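Local atomic coordinates of segregation and condensation protein A (Pyrococcus furiosus, PDB entry 5XNS), a protein that probably acts as the kleisin subunit of an archaeal SMC complex in chromosome condensation and segregation, its C-terminal part (the piece here) folding as a winged-helix domain. Residues Ile2-Tyr5 with Val6-Tyr10; Lys14-Tyr17 with Glu18-Thr22; Pro23-Phe26 with Trp27-Val30; Ile38-Thr41 with Phe42-Leu46. All coordinates share one frame; numbering follows the deposited sequence.

Contact 1 (Ile2-Tyr5 with Val6-Tyr10)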
loop_
_atom_site.group_PDB
_atom_site.type_symbol
_atom_site.label_atom_id
_atom_site.label_comp_id
_atom_site.label_asym_id
_atom_site.label_seq_id
_atom_site.Cartn_x
_atom_site.Cartn_y
_atom_site.Cartn_z
ATOM N N ILE B 2 -15.256 13.946 -23.538
ATOM C CA ILE B 2 -14.191 13.211 -24.211
ATOM C C ILE B 2 -14.732 12.320 -25.323
ATOM O O ILE B 2 -13.951 11.892 -26.187
ATOM C CB ILE B 2 -13.359 12.366 -23.215
ATOM C CG1 ILE B 2 -14.181 11.195 -22.665
ATOM C CG2 ILE B 2 -12.828 13.229 -22.083
ATOM C CD1 ILE B 2 -13.843 9.847 -23.281
ATOM N N GLU B 3 -16.038 12.036 -25.334
ATOM C CA GLU B 3 -16.568 11.074 -26.291
ATOM C C GLU B 3 -16.256 11.467 -27.728
ATOM O O GLU B 3 -16.064 10.591 -28.576
ATOM C CB GLU B 3 -18.074 10.907 -26.098
ATOM C CG GLU B 3 -18.451 9.808 -25.110
ATOM C CD GLU B 3 -19.945 9.496 -25.119
ATOM O OE1 GLU B 3 -20.405 8.731 -26.005
ATOM O OE2 GLU B 3 -20.661 10.036 -24.247
ATOM N N LYS B 4 -16.161 12.766 -28.022
ATOM C CA LYS B 4 -15.906 13.160 -29.403
ATOM C C LYS B 4 -14.452 12.918 -29.804
ATOM O O LYS B 4 -14.179 12.610 -30.972
ATOM C CB LYS B 4 -16.322 14.620 -29.630
ATOM C CG LYS B 4 -15.425 15.683 -29.011
ATOM C CD LYS B 4 -15.811 17.086 -29.506
ATOM C CE LYS B 4 -14.769 18.122 -29.103
ATOM N NZ LYS B 4 -15.137 19.510 -29.502
ATOM N N TYR B 5 -13.514 13.025 -28.860
ATOM C CA TYR B 5 -12.113 12.755 -29.177
ATOM C C TYR B 5 -11.871 11.264 -29.374
ATOM O O TYR B 5 -11.104 10.862 -30.261
ATOM C CB TYR B 5 -11.206 13.320 -28.080
ATOM C CG TYR B 5 -11.401 14.806 -27.920
ATOM C CD1 TYR B 5 -10.934 15.691 -28.895
ATOM C CD2 TYR B 5 -12.086 15.329 -26.818
ATOM C CE1 TYR B 5 -11.127 17.059 -28.771
ATOM C CE2 TYR B 5 -12.283 16.697 -26.685
ATOM C CZ TYR B 5 -11.797 17.555 -27.663
ATOM O OH TYR B 5 -11.984 18.912 -27.547
ATOM N N VAL B 6 -12.525 10.428 -28.566
ATOM C CA VAL B 6 -12.428 8.986 -28.759
ATOM C C VAL B 6 -13.017 8.594 -30.112
ATOM O O VAL B 6 -12.413 7.824 -30.871
ATOM C CB VAL B 6 -13.106 8.258 -27.583
ATOM C CG1 VAL B 6 -13.164 6.780 -27.836
ATOM C CG2 VAL B 6 -12.339 8.553 -26.295
ATOM N N GLU B 7 -14.180 9.154 -30.453
ATOM C CA GLU B 7 -14.788 8.887 -31.755
ATOM C C GLU B 7 -13.922 9.418 -32.899
ATOM O O GLU B 7 -13.770 8.750 -33.931
ATOM C CB GLU B 7 -16.192 9.493 -31.808
ATOM C CG GLU B 7 -16.847 9.400 -33.190
ATOM C CD GLU B 7 -17.368 7.989 -33.513
ATOM O OE1 GLU B 7 -17.684 7.711 -34.703
ATOM O OE2 GLU B 7 -17.463 7.171 -32.562
ATOM N N GLU B 8 -13.353 10.622 -32.742
ATOM C CA GLU B 8 -12.450 11.144 -33.765
ATOM C C GLU B 8 -11.305 10.177 -34.018
ATOM O O GLU B 8 -10.954 9.902 -35.174
ATOM C CB GLU B 8 -11.905 12.517 -33.353
ATOM C CG GLU B 8 -12.785 13.713 -33.750
ATOM C CD GLU B 8 -12.314 15.043 -33.130
ATOM O OE1 GLU B 8 -13.162 15.947 -32.906
ATOM O OE2 GLU B 8 -11.094 15.174 -32.861
ATOM N N LEU B 9 -10.722 9.635 -32.945
ATOM C CA LEU B 9 -9.598 8.730 -33.108
ATOM C C LEU B 9 -10.042 7.433 -33.777
ATOM O O LEU B 9 -9.308 6.860 -34.592
ATOM C CB LEU B 9 -8.953 8.465 -31.753
ATOM C CG LEU B 9 -7.887 7.372 -31.734
ATOM C CD1 LEU B 9 -6.724 7.721 -32.662
ATOM C CD2 LEU B 9 -7.414 7.160 -30.302
ATOM N N TYR B 10 -11.250 6.969 -33.458
ATOM C CA TYR B 10 -11.803 5.792 -34.122
ATOM C C TYR B 10 -11.902 6.004 -35.629
ATOM O O TYR B 10 -11.449 5.161 -36.413
ATOM C CB TYR B 10 -13.172 5.471 -33.533
ATOM C CG TYR B 10 -13.865 4.282 -34.151
ATOM C CD1 TYR B 10 -13.190 3.078 -34.340
ATOM C CD2 TYR B 10 -15.215 4.345 -34.498
ATOM C CE1 TYR B 10 -13.832 1.979 -34.880
ATOM C CE2 TYR B 10 -15.864 3.255 -35.039
ATOM C CZ TYR B 10 -15.168 2.077 -35.231
ATOM O OH TYR B 10 -15.809 0.989 -35.769
#

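Contact 2 (Lys14-Tyr17 with Glu18-Thr22)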
loop_
_atom_site.group_PDB
_atom_site.type_symbol
_atom_site.label_atom_id
_atom_site.label_comp_id
_atom_site.label_asym_id
_atom_site.label_seq_id
_atom_site.Cartn_x
_atom_site.Cartn_y
_atom_site.Cartn_z
ATOM N N LYS B 14 -10.155 3.819 -38.588
ATOM C CA LYS B 14 -10.934 3.151 -39.628
ATOM C C LYS B 14 -10.536 3.632 -41.026
ATOM O O LYS B 14 -10.323 2.818 -41.936
ATOM C CB LYS B 14 -12.424 3.388 -39.360
ATOM C CG LYS B 14 -13.396 2.729 -40.340
ATOM C CD LYS B 14 -14.840 3.039 -39.944
ATOM C CE LYS B 14 -15.844 2.553 -40.985
ATOM N NZ LYS B 14 -17.239 2.972 -40.661
ATOM N N LYS B 15 -10.406 4.951 -41.211
ATOM C CA LYS B 15 -10.040 5.481 -42.522
ATOM C C LYS B 15 -8.668 4.974 -42.955
ATOM O O LYS B 15 -8.481 4.549 -44.103
ATOM C CB LYS B 15 -10.065 7.011 -42.503
ATOM C CG LYS B 15 -10.003 7.637 -43.892
ATOM C CD LYS B 15 -11.265 7.308 -44.708
ATOM C CE LYS B 15 -11.116 7.699 -46.183
ATOM N NZ LYS B 15 -10.567 9.076 -46.352
ATOM N N ILE B 16 -7.693 5.003 -42.044
ATOM C CA ILE B 16 -6.355 4.537 -42.396
ATOM C C ILE B 16 -6.380 3.048 -42.708
ATOM O O ILE B 16 -5.700 2.580 -43.633
ATOM C CB ILE B 16 -5.353 4.856 -41.275
ATOM C CG1 ILE B 16 -5.163 6.365 -41.133
ATOM C CG2 ILE B 16 -4.007 4.165 -41.544
ATOM C CD1 ILE B 16 -4.299 6.740 -39.949
ATOM N N TYR B 17 -7.161 2.279 -41.943
ATOM C CA TYR B 17 -7.209 0.839 -42.175
ATOM C C TYR B 17 -7.863 0.513 -43.514
ATOM O O TYR B 17 -7.420 -0.403 -44.217
ATOM C CB TYR B 17 -7.947 0.133 -41.038
ATOM C CG TYR B 17 -7.780 -1.372 -41.097
ATOM C CD1 TYR B 17 -6.555 -1.969 -40.802
ATOM C CD2 TYR B 17 -8.837 -2.196 -41.472
ATOM C CE1 TYR B 17 -6.395 -3.355 -40.865
ATOM C CE2 TYR B 17 -8.686 -3.580 -41.539
ATOM C CZ TYR B 17 -7.469 -4.152 -41.237
ATOM O OH TYR B 17 -7.326 -5.525 -41.300
ATOM N N GLU B 18 -8.915 1.250 -43.887
ATOM C CA GLU B 18 -9.536 1.050 -45.193
ATOM C C GLU B 18 -8.567 1.278 -46.345
ATOM O O GLU B 18 -8.806 0.767 -47.440
ATOM C CB GLU B 18 -10.736 1.975 -45.357
ATOM C CG GLU B 18 -11.934 1.587 -44.521
ATOM C CD GLU B 18 -12.960 2.706 -44.432
ATOM O OE1 GLU B 18 -12.877 3.661 -45.248
ATOM O OE2 GLU B 18 -13.842 2.630 -43.541
ATOM N N LYS B 19 -7.484 2.027 -46.125
ATOM C CA LYS B 19 -6.503 2.310 -47.167
ATOM C C LYS B 19 -5.322 1.345 -47.180
ATOM O O LYS B 19 -4.759 1.099 -48.251
ATOM C CB LYS B 19 -5.969 3.744 -47.026
ATOM C CG LYS B 19 -6.801 4.802 -47.751
ATOM C CD LYS B 19 -6.335 6.226 -47.414
ATOM C CE LYS B 19 -6.741 7.265 -48.492
ATOM N NZ LYS B 19 -6.134 7.016 -49.861
ATOM N N THR B 20 -4.910 0.799 -46.032
ATOM C CA THR B 20 -3.732 -0.064 -45.987
ATOM C C THR B 20 -4.066 -1.532 -45.795
ATOM O O THR B 20 -3.246 -2.387 -46.139
ATOM C CB THR B 20 -2.782 0.347 -44.848
ATOM O OG1 THR B 20 -3.352 -0.039 -43.588
ATOM C CG2 THR B 20 -2.527 1.851 -44.853
ATOM N N GLY B 21 -5.224 -1.838 -45.208
ATOM C CA GLY B 21 -5.582 -3.190 -44.821
ATOM C C GLY B 21 -4.649 -3.872 -43.834
ATOM O O GLY B 21 -4.798 -5.070 -43.583
ATOM N N THR B 22 -3.690 -3.140 -43.260
ATOM C CA THR B 22 -2.711 -3.739 -42.363
ATOM C C THR B 22 -2.771 -3.085 -40.981
ATOM O O THR B 22 -3.234 -1.943 -40.856
ATOM C CB THR B 22 -1.298 -3.608 -42.949
ATOM O OG1 THR B 22 -0.991 -2.225 -43.149
ATOM C CG2 THR B 22 -1.218 -4.343 -44.297
#

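Contact 3 (Pro23-Phe26 with Trp27-Val30)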
loop_
_atom_site.group_PDB
_atom_site.type_symbol
_atom_site.label_atom_id
_atom_site.label_comp_id
_atom_site.label_asym_id
_atom_site.label_seq_id
_atom_site.Cartn_x
_atom_site.Cartn_y
_atom_site.Cartn_z
ATOM N N PRO B 23 -2.333 -3.782 -39.924
ATOM C CA PRO B 23 -2.427 -3.200 -38.575
ATOM C C PRO B 23 -1.658 -1.887 -38.474
ATOM O O PRO B 23 -0.587 -1.723 -39.063
ATOM C CB PRO B 23 -1.818 -4.282 -37.672
ATOM C CG PRO B 23 -1.942 -5.561 -38.460
ATOM C CD PRO B 23 -1.767 -5.146 -39.893
ATOM N N ILE B 24 -2.221 -0.948 -37.714
ATOM C CA ILE B 24 -1.646 0.385 -37.554
ATOM C C ILE B 24 -0.760 0.408 -36.312
ATOM O O ILE B 24 -1.196 0.019 -35.220
ATOM C CB ILE B 24 -2.765 1.439 -37.461
ATOM C CG1 ILE B 24 -3.562 1.455 -38.767
ATOM C CG2 ILE B 24 -2.192 2.826 -37.140
ATOM C CD1 ILE B 24 -4.914 2.054 -38.631
ATOM N N LYS B 25 0.490 0.858 -36.474
ATOM C CA LYS B 25 1.385 1.030 -35.329
ATOM C C LYS B 25 0.858 2.103 -34.373
ATOM O O LYS B 25 0.515 3.211 -34.795
ATOM C CB LYS B 25 2.791 1.426 -35.795
ATOM C CG LYS B 25 3.531 0.401 -36.644
ATOM C CD LYS B 25 4.922 0.921 -37.041
ATOM C CE LYS B 25 5.671 -0.107 -37.885
ATOM N NZ LYS B 25 7.080 0.297 -38.176
ATOM N N PHE B 26 0.824 1.776 -33.078
ATOM C CA PHE B 26 0.483 2.768 -32.059
ATOM C C PHE B 26 1.289 4.046 -32.246
ATOM O O PHE B 26 0.730 5.147 -32.211
ATOM C CB PHE B 26 0.701 2.197 -30.647
ATOM C CG PHE B 26 0.558 3.227 -29.540
ATOM C CD1 PHE B 26 -0.656 3.853 -29.310
ATOM C CD2 PHE B 26 1.643 3.563 -28.737
ATOM C CE1 PHE B 26 -0.802 4.795 -28.285
ATOM C CE2 PHE B 26 1.519 4.522 -27.707
ATOM C CZ PHE B 26 0.289 5.136 -27.483
ATOM N N TRP B 27 2.611 3.922 -32.456
ATOM C CA TRP B 27 3.449 5.115 -32.560
ATOM C C TRP B 27 2.935 6.069 -33.630
ATOM O O TRP B 27 3.012 7.291 -33.471
ATOM C CB TRP B 27 4.906 4.755 -32.868
ATOM C CG TRP B 27 5.572 3.806 -31.913
ATOM C CD1 TRP B 27 6.327 2.710 -32.245
ATOM C CD2 TRP B 27 5.563 3.867 -30.481
ATOM N NE1 TRP B 27 6.779 2.086 -31.108
ATOM C CE2 TRP B 27 6.326 2.773 -30.012
ATOM C CE3 TRP B 27 4.986 4.736 -29.548
ATOM C CZ2 TRP B 27 6.518 2.523 -28.646
ATOM C CZ3 TRP B 27 5.171 4.479 -28.202
ATOM C CH2 TRP B 27 5.935 3.384 -27.761
ATOM N N ASP B 28 2.410 5.532 -34.731
ATOM C CA ASP B 28 1.954 6.387 -35.821
ATOM C C ASP B 28 0.670 7.127 -35.483
ATOM O O ASP B 28 0.259 8.009 -36.250
ATOM C CB ASP B 28 1.736 5.565 -37.098
ATOM C CG ASP B 28 3.031 4.988 -37.665
ATOM O OD1 ASP B 28 4.141 5.387 -37.225
ATOM O OD2 ASP B 28 2.924 4.145 -38.580
ATOM N N LEU B 29 0.020 6.772 -34.377
ATOM C CA LEU B 29 -1.244 7.371 -33.973
ATOM C C LEU B 29 -1.079 8.520 -32.993
ATOM O O LEU B 29 -2.015 9.300 -32.828
ATOM C CB LEU B 29 -2.155 6.306 -33.348
ATOM C CG LEU B 29 -3.315 5.720 -34.173
ATOM C CD1 LEU B 29 -3.168 5.971 -35.665
ATOM C CD2 LEU B 29 -3.506 4.240 -33.881
ATOM N N VAL B 30 0.088 8.661 -32.370
ATOM C CA VAL B 30 0.296 9.622 -31.289
ATOM C C VAL B 30 0.632 10.991 -31.873
ATOM O O VAL B 30 1.665 11.143 -32.542
ATOM C CB VAL B 30 1.404 9.143 -30.340
ATOM C CG1 VAL B 30 1.668 10.194 -29.264
ATOM C CG2 VAL B 30 1.036 7.788 -29.726
HETATM O O HOH W 1 1.378 2.049 -38.968
#

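Contact 4 (Ile38-Thr41 with Phe42-Leu46)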
loop_
_atom_site.group_PDB
_atom_site.type_symbol
_atom_site.label_atom_id
_atom_site.label_comp_id
_atom_site.label_asym_id
_atom_site.label_seq_id
_atom_site.Cartn_x
_atom_site.Cartn_y
_atom_site.Cartn_z
ATOM N N ILE B 38 0.894 10.845 -25.363
ATOM C CA ILE B 38 1.087 9.404 -25.490
ATOM C C ILE B 38 0.086 8.677 -24.609
ATOM O O ILE B 38 -0.626 7.776 -25.060
ATOM C CB ILE B 38 2.530 9.006 -25.142
ATOM C CG1 ILE B 38 3.521 9.695 -26.082
ATOM C CG2 ILE B 38 2.695 7.500 -25.259
ATOM C CD1 ILE B 38 4.933 9.681 -25.570
ATOM N N ALA B 39 -0.017 9.096 -23.349
ATOM C CA ALA B 39 -0.911 8.406 -22.429
ATOM C C ALA B 39 -2.357 8.503 -22.900
ATOM O O ALA B 39 -3.086 7.501 -22.914
ATOM C CB ALA B 39 -0.745 8.980 -21.023
ATOM N N ARG B 40 -2.777 9.698 -23.329
ATOM C CA ARG B 40 -4.162 9.899 -23.754
ATOM C C ARG B 40 -4.504 9.073 -24.995
ATOM O O ARG B 40 -5.598 8.502 -25.091
ATOM C CB ARG B 40 -4.398 11.388 -24.000
ATOM C CG ARG B 40 -5.819 11.750 -24.386
ATOM C CD ARG B 40 -5.910 13.236 -24.720
ATOM N NE ARG B 40 -5.707 14.090 -23.547
ATOM C CZ ARG B 40 -5.400 15.382 -23.622
ATOM N NH1 ARG B 40 -5.240 15.947 -24.814
ATOM N NH2 ARG B 40 -5.245 16.111 -22.514
ATOM N N THR B 41 -3.586 9.000 -25.959
ATOM C CA THR B 41 -3.822 8.163 -27.131
ATOM C C THR B 41 -4.009 6.710 -26.717
ATOM O O THR B 41 -4.957 6.043 -27.151
ATOM C CB THR B 41 -2.656 8.285 -28.118
ATOM O OG1 THR B 41 -2.367 9.670 -28.359
ATOM C CG2 THR B 41 -2.994 7.581 -29.452
ATOM N N PHE B 42 -3.109 6.209 -25.865
ATOM C CA PHE B 42 -3.213 4.842 -25.368
ATOM C C PHE B 42 -4.563 4.620 -24.683
ATOM O O PHE B 42 -5.276 3.646 -24.978
ATOM C CB PHE B 42 -2.041 4.574 -24.420
ATOM C CG PHE B 42 -1.901 3.142 -23.984
ATOM C CD1 PHE B 42 -2.062 2.097 -24.889
ATOM C CD2 PHE B 42 -1.559 2.840 -22.664
ATOM C CE1 PHE B 42 -1.920 0.775 -24.477
ATOM C CE2 PHE B 42 -1.399 1.525 -22.246
ATOM C CZ PHE B 42 -1.580 0.487 -23.152
ATOM N N LEU B 43 -4.961 5.562 -23.820
ATOM C CA LEU B 43 -6.218 5.439 -23.082
ATOM C C LEU B 43 -7.416 5.388 -24.022
ATOM O O LEU B 43 -8.301 4.536 -23.875
ATOM C CB LEU B 43 -6.365 6.606 -22.104
ATOM C CG LEU B 43 -7.551 6.596 -21.137
ATOM C CD1 LEU B 43 -7.439 5.448 -20.163
ATOM C CD2 LEU B 43 -7.577 7.916 -20.375
ATOM N N TYR B 44 -7.463 6.304 -24.994
ATOM C CA TYR B 44 -8.585 6.341 -25.926
ATOM C C TYR B 44 -8.693 5.032 -26.703
ATOM O O TYR B 44 -9.800 4.528 -26.943
ATOM C CB TYR B 44 -8.430 7.543 -26.860
ATOM C CG TYR B 44 -8.658 8.879 -26.156
ATOM C CD1 TYR B 44 -9.019 8.924 -24.816
ATOM C CD2 TYR B 44 -8.534 10.078 -26.832
ATOM C CE1 TYR B 44 -9.237 10.122 -24.168
ATOM C CE2 TYR B 44 -8.749 11.286 -26.195
ATOM C CZ TYR B 44 -9.101 11.304 -24.862
ATOM O OH TYR B 44 -9.315 12.507 -24.212
ATOM N N LEU B 45 -7.549 4.448 -27.076
ATOM C CA LEU B 45 -7.574 3.136 -27.706
ATOM C C LEU B 45 -8.110 2.075 -26.744
ATOM O O LEU B 45 -8.924 1.229 -27.134
ATOM C CB LEU B 45 -6.181 2.781 -28.215
ATOM C CG LEU B 45 -5.726 3.633 -29.401
ATOM C CD1 LEU B 45 -4.237 3.452 -29.630
ATOM C CD2 LEU B 45 -6.534 3.323 -30.684
ATOM N N LEU B 46 -7.720 2.136 -25.468
ATOM C CA LEU B 46 -8.249 1.149 -24.527
ATOM C C LEU B 46 -9.748 1.323 -24.335
ATOM O O LEU B 46 -10.471 0.331 -24.166
ATOM C CB LEU B 46 -7.513 1.227 -23.193
ATOM C CG LEU B 46 -6.048 0.855 -23.372
ATOM C CD1 LEU B 46 -5.200 1.520 -22.287
ATOM C CD2 LEU B 46 -5.867 -0.650 -23.385
#

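Contact 1 (Ile2-Tyr5 with Val6-Tyr10)
Val6 packs against Ile2 four residues earlier, and Tyr5 runs beside Glu8 on another flank, at the N-terminal end of helix 3-20. The Ile2-Val6 pair is apolar. The two side chains lie alongside each other, and Ile2 CD1 reaches Val6 CG2 at 3.6 Å. The first torsion of Ile2 (chi1 69°) sets CG1 between its backbone N and carbonyl carbon, which carries CD1 to the Val6 methyl. Tyr5 and Glu8 point the same way. Their ring and carboxylate planes stand 73° apart. The touch is loose, with Glu8 OE2 lying 4.0 Å from Tyr5 CD1. One face of the Tyr5 ring has Lys4 CG over its centre. Beneath the side chains the backbone holds the turn. Val6 N donates to Ile2 O over 3.1 Å, and Glu8 N donates to Lys4 O over 2.8 Å. Glu7 N to Glu3 O and Leu9 N to Tyr5 O continue the same i to i+4 pattern. Val6 also meets Tyr44 and Leu48 of helix 35-50, and Tyr5 meets Tyr44. Lys4 NZ stays 5.3 Å from Glu8 OE1, so any attraction is probably weak. Backbone bonds and apolar packing therefore carry this largely exposed end of the helix, rather than a salt bridge.

Contact 2 (Lys14-Tyr17 with Glu18-Thr22)
Tyr17 folds its ring along the end of helix 3-20 so that Gly21 lies against it. From CB, which sits close to Glu18 N, the side chain leaves with CG opposite the backbone N (chi1 -169°). This sends the ring toward the residues that follow the helix. CD1 meets Thr22 O at 3.3 Å, at the ring edge and near its plane. CE1 lies 3.5 Å from Gly21 C, and CZ is 3.7 Å from Gly21 O. At the tip, Tyr17 OH lies 3.4 Å from Gly21 O. Over one face stands Gly21 CA, 4.2 Å from the ring centroid, a CH-pi contact offset toward the rim. The backbone supports this placement, since Gly21 N donates to Tyr17 O over 2.8 Å. Gly21 leaves the helix with positive phi (59°), a conformation glycine adopts readily. An ST turn spans the same residues, with Thr22 N donating to Thr20 OG1 over 3.1 Å. Farther back, Glu18 OE2 rests on Lys14 CG and CE. Lys14 NZ is 4.5 Å from Glu18 OE2, beyond a salt bridge. Tyr17 also packs on Val68 and Pro69, joining the helix end to strand 65-69 of the sheet; strand 24-25 follows in the chain.

Contact 3 (Pro23-Phe26 with Trp27-Val30)
Phe26 swings its ring out with CG opposite the backbone N (chi1 172°), and Val30 has CG2 beside its own N, so the methyl comes to lie over the ring. Trp27 instead sets CG next to its N, and its indole crosses the Phe26 ring obliquely. The segment belongs to the winged-helix domain, where short strand 24-25 runs into an irregular helical turn ahead of helix 35-50. Val30 CG2 makes a CH-pi contact, 3.9 Å from the Phe26 centroid and 23° off the ring normal. The Phe26 ring and the six-membered ring of Trp27 have planes 51° apart, an oblique pair. They touch through Phe26 CD2 and Trp27 CE3 at 3.6 Å. On another side of the turn, Ile24 and Leu29 cross at about a right angle, with Ile24 CG2 3.6 Å from Leu29 CD1. Two backbone bonds curl the chain. Leu29 N donates to Phe26 O over 2.8 Å, and Asp28 N to Lys25 O over 3.0 Å. Both donors lie above the carbonyl planes. Phe26 is buried under Ile38, Thr41 and Leu45 of helix 35-50, while Ile24 and Leu29 face Val13 of helix 3-20. Phe26, Trp27 and Val30 also pack on apolar side chains of a second protein chain. The strand and the turn are further tied by one water. It accepts from Lys25 N at 2.9 Å and donates to Asp28 OD2 at 2.6 Å.

Contact 4 (Ile38-Thr41 with Phe42-Leu46)
Arg40 and Tyr44 lie side by side on helix 35-50 and point the same way, with guanidinium and ring planes only 21° apart. The touching is done by the aliphatic part of the arginine. Arg40 CG sits over a face of the Tyr44 ring in a CH-pi contact, 3.7 Å from the centroid and offset toward the rim. Its closest ring atom is Tyr44 CZ, 3.3 Å from Arg40 CG. Arg40 CD continues to Tyr44 OH at 3.5 Å. Farther out, Arg40 NE forms a salt bridge with an acidic side chain of another protein chain. Arg40 O also lies over a face of the tyrosine ring, 3.3 Å from Tyr44 CG, while accepting from Tyr44 N over 2.9 Å. The buried Thr41 OG1 is hydrogen-bonded to Ile37 O one turn back, which satisfies it within the helix. Tyr44 faces Leu9 of helix 3-20, and Leu45 and Leu46 pack on Ile56 of strand 54-58. Ile38, Phe42 and Leu43 meet apolar side chains of the second protein chain. A helix packed inward on its own domain and outward on a partner fits the C-terminal winged-helix domain of a kleisin, which typically docks on an SMC head.

In the fold
The four contacts follow one another along the chain within one winged-helix domain. Contacts 1 and 2 share helix 3-20, with centres about 18 Å apart. Contact 3 spans strand 24-25, an outer strand of the three-stranded antiparallel sheet, and the turn after it. Contact 4 lies on helix 35-50, its centre about 11 Å from those of contacts 1 and 3, and it touches both. Contact 2 touches contact 3 through Ile16 and Ile24, but is about 9 Å from contact 4 at the nearest atoms. Contacts 1 and 3 meet directly through Leu9 and Leu29, and helix 35-50 also joins them. Contacts 3 and 4 face the second protein chain, consistent with a partner-binding surface.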